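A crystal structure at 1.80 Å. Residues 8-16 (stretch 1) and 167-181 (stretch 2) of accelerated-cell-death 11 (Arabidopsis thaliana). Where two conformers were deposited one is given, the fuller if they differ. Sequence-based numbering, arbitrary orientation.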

# COMPACT_ATOMS: atom_id res chain seq x y z
N ASP A 8 19.05 -6.50 2.68
CA ASP A 8 20.06 -5.46 2.82
C ASP A 8 19.42 -4.11 3.16
O ASP A 8 19.51 -3.64 4.29
CB ASP A 8 20.89 -5.33 1.54
N LYS A 9 18.79 -3.49 2.16
CA LYS A 9 18.15 -2.19 2.36
C LYS A 9 16.70 -2.22 1.88
O LYS A 9 16.40 -1.84 0.75
CB LYS A 9 18.92 -1.10 1.62
CG LYS A 9 20.37 -0.91 2.08
CD LYS A 9 20.44 -0.46 3.53
CE LYS A 9 21.86 -0.02 3.89
NZ LYS A 9 22.03 0.20 5.35
N PRO A 10 15.78 -2.66 2.76
CA PRO A 10 14.38 -2.86 2.36
C PRO A 10 13.68 -1.61 1.84
O PRO A 10 12.89 -1.71 0.91
CB PRO A 10 13.71 -3.36 3.66
CG PRO A 10 14.69 -3.03 4.76
CD PRO A 10 16.04 -3.09 4.14
N LEU A 11 13.96 -0.44 2.42
CA LEU A 11 13.36 0.80 1.93
C LEU A 11 13.85 1.12 0.52
O LEU A 11 13.15 1.74 -0.26
CB LEU A 11 13.69 1.98 2.83
CG LEU A 11 12.76 2.24 4.01
CD1 LEU A 11 13.13 3.55 4.70
CD2 LEU A 11 11.32 2.27 3.53
N ARG A 12 15.08 0.73 0.22
CA ARG A 12 15.66 1.02 -1.08
C ARG A 12 15.09 0.07 -2.14
O ARG A 12 14.88 0.47 -3.29
CB ARG A 12 17.19 0.94 -1.02
CG ARG A 12 17.77 1.79 0.11
CD ARG A 12 19.29 1.95 0.04
NE ARG A 12 19.77 2.69 1.20
CZ ARG A 12 21.01 3.17 1.35
NH1 ARG A 12 21.91 3.00 0.39
NH2 ARG A 12 21.33 3.83 2.45
N LYS A 13 14.82 -1.17 -1.76
CA LYS A 13 14.16 -2.10 -2.67
C LYS A 13 12.74 -1.60 -2.97
O LYS A 13 12.27 -1.67 -4.11
CB LYS A 13 14.10 -3.51 -2.07
CG LYS A 13 15.48 -4.15 -1.91
CD LYS A 13 15.38 -5.49 -1.21
CE LYS A 13 14.45 -6.43 -1.96
NZ LYS A 13 14.19 -7.69 -1.21
N ILE A 14 12.08 -1.10 -1.94
CA ILE A 14 10.76 -0.50 -2.12
C ILE A 14 10.80 0.72 -3.04
O ILE A 14 10.00 0.82 -3.98
CB ILE A 14 10.14 -0.12 -0.78
CG1 ILE A 14 9.68 -1.38 -0.04
CG2 ILE A 14 8.97 0.83 -1.00
CD1 ILE A 14 9.34 -1.12 1.44
N SER A 15 11.72 1.65 -2.80
CA SER A 15 11.74 2.85 -3.63
C SER A 15 12.10 2.53 -5.09
O SER A 15 11.55 3.14 -6.01
CB SER A 15 12.68 3.93 -3.04
OG SER A 15 14.03 3.53 -3.12
N ALA A 16 12.99 1.57 -5.29
CA ALA A 16 13.39 1.19 -6.64
C ALA A 16 12.22 0.57 -7.40
O ALA A 16 12.00 0.88 -8.57
CB ALA A 16 14.57 0.22 -6.61
N ASN A 167 15.91 1.57 12.52
CA ASN A 167 16.85 0.48 12.75
C ASN A 167 16.42 -0.79 12.03
O ASN A 167 17.23 -1.47 11.40
CB ASN A 167 17.02 0.23 14.25
CG ASN A 167 18.07 -0.82 14.54
OD1 ASN A 167 19.27 -0.57 14.44
ND2 ASN A 167 17.63 -2.02 14.90
N MET A 168 15.13 -1.11 12.13
CA MET A 168 14.56 -2.27 11.46
C MET A 168 14.70 -2.16 9.95
O MET A 168 14.84 -3.17 9.25
CB MET A 168 13.08 -2.41 11.81
CG MET A 168 12.79 -2.85 13.23
SD MET A 168 11.02 -3.01 13.51
CE MET A 168 10.60 -1.39 14.12
N LEU A 169 14.67 -0.93 9.43
CA LEU A 169 14.79 -0.70 7.99
C LEU A 169 16.23 -0.45 7.55
O LEU A 169 16.50 -0.23 6.37
CB LEU A 169 13.92 0.49 7.57
CG LEU A 169 12.45 0.38 8.01
CD1 LEU A 169 11.72 1.69 7.75
CD2 LEU A 169 11.77 -0.79 7.31
N LYS A 170 17.16 -0.48 8.50
CA LYS A 170 18.58 -0.37 8.19
C LYS A 170 18.95 0.97 7.55
O LYS A 170 19.76 1.00 6.62
CB LYS A 170 19.01 -1.52 7.27
CG LYS A 170 18.62 -2.91 7.78
CD LYS A 170 19.39 -3.25 9.05
CE LYS A 170 19.05 -4.66 9.54
NZ LYS A 170 19.86 -5.04 10.74
N GLU A 171 18.36 2.06 8.03
CA GLU A 171 18.66 3.39 7.50
C GLU A 171 18.84 4.41 8.62
O GLU A 171 18.29 4.23 9.70
CB GLU A 171 17.53 3.87 6.58
CG GLU A 171 17.21 2.96 5.39
CD GLU A 171 18.26 3.02 4.30
OE1 GLU A 171 19.24 3.79 4.46
OE2 GLU A 171 18.11 2.31 3.28
N ASP A 172 19.57 5.48 8.37
CA ASP A 172 19.55 6.62 9.29
C ASP A 172 18.49 7.62 8.83
O ASP A 172 17.89 7.44 7.77
CB ASP A 172 20.93 7.26 9.46
CG ASP A 172 21.54 7.72 8.15
OD1 ASP A 172 20.80 8.16 7.25
OD2 ASP A 172 22.78 7.64 8.02
N GLU A 173 18.26 8.66 9.63
CA GLU A 173 17.21 9.63 9.32
C GLU A 173 17.35 10.20 7.91
O GLU A 173 16.40 10.22 7.14
CB GLU A 173 17.15 10.75 10.36
CG GLU A 173 16.43 10.38 11.66
CD GLU A 173 14.91 10.53 11.59
OE1 GLU A 173 14.40 10.95 10.53
OE2 GLU A 173 14.23 10.22 12.59
N ALA A 174 18.55 10.66 7.56
CA ALA A 174 18.75 11.30 6.26
C ALA A 174 18.38 10.40 5.09
O ALA A 174 17.64 10.80 4.19
CB ALA A 174 20.18 11.82 6.12
N ALA A 175 18.91 9.17 5.09
CA ALA A 175 18.68 8.22 3.99
C ALA A 175 17.23 7.76 3.97
O ALA A 175 16.64 7.58 2.90
CB ALA A 175 19.61 7.04 4.13
N ALA A 176 16.68 7.52 5.15
CA ALA A 176 15.29 7.10 5.26
C ALA A 176 14.36 8.19 4.70
O ALA A 176 13.40 7.89 3.99
CB ALA A 176 14.95 6.78 6.72
N LYS A 177 14.65 9.45 5.01
CA LYS A 177 13.83 10.53 4.46
C LYS A 177 13.86 10.50 2.93
O LYS A 177 12.84 10.66 2.27
CB LYS A 177 14.30 11.89 4.96
CG LYS A 177 13.40 13.05 4.57
CD LYS A 177 13.97 14.37 5.11
CE LYS A 177 13.02 15.53 4.90
NZ LYS A 177 13.63 16.80 5.40
N ILE A 178 15.04 10.29 2.36
CA ILE A 178 15.16 10.29 0.91
C ILE A 178 14.33 9.17 0.26
O ILE A 178 13.61 9.39 -0.72
CB ILE A 178 16.63 10.20 0.47
CG1 ILE A 178 17.27 11.58 0.63
CG2 ILE A 178 16.74 9.69 -0.96
CD1 ILE A 178 18.78 11.54 0.75
N HIS A 179 14.43 7.97 0.81
CA HIS A 179 13.74 6.84 0.20
C HIS A 179 12.25 6.80 0.52
O HIS A 179 11.46 6.34 -0.30
CB HIS A 179 14.42 5.53 0.56
CG HIS A 179 15.75 5.37 -0.11
ND1 HIS A 179 15.88 4.86 -1.38
CD2 HIS A 179 17.00 5.70 0.29
CE1 HIS A 179 17.16 4.85 -1.73
NE2 HIS A 179 17.86 5.36 -0.73
N MET A 180 11.87 7.31 1.69
CA MET A 180 10.45 7.47 2.00
C MET A 180 9.82 8.48 1.04
O MET A 180 8.76 8.23 0.45
CB MET A 180 10.23 7.91 3.45
CG MET A 180 10.41 6.79 4.47
SD MET A 180 9.95 7.33 6.12
CE MET A 180 10.24 5.85 7.08
N GLN A 181 10.48 9.62 0.87
CA GLN A 181 9.97 10.62 -0.05
C GLN A 181 9.91 10.08 -1.48
O GLN A 181 9.04 10.44 -2.26
CB GLN A 181 10.85 11.88 -0.02
CG GLN A 181 10.31 12.99 -0.91
CD GLN A 181 8.99 13.51 -0.41
OE1 GLN A 181 7.96 13.40 -1.09
NE2 GLN A 181 9.00 14.10 0.78

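The strongest link between the two stretches is a bidentate salt bridge between R12 and E171. R12 NE donates to E171 OE2 at 2.7 Å and R12 NH2 donates to E171 OE1 at 2.9 Å, so both carboxylate oxygens meet the edge of the guanidinium, near its plane. The CA-to-CB bond of R12 points sideways, and its extended side chain carries the charged group across to E171. Close by, K9 NZ donates to the backbone carbonyl K170 O at 2.7 Å. This carbonyl belongs to K170, the first residue to leave helical phi/psi, where a positive phi accompanies a Schellman motif.

One turn along, S15 OG and H179 ND1 share a hydrogen bond of 2.9 Å, in which either could be the donor. The hydroxyl lies at the ring edge, while R12 CG sits over one face, 3.7 Å from the centroid of the H179 ring in a CH-pi contact. R12 thus lays CG over the imidazole while its guanidinium forms the salt bridge with E171.

Beneath these polar contacts, buried L11 supplies the main apolar packing. L11 CD1 approaches L169 CD1 at 3.8 Å and lies 4.2 Å from both A176 CB and M180 CG, bridging the segment before helix 173-181 and the helix itself. The two helices run roughly parallel, at 25°, with their axes 9.1 Å apart at closest approach.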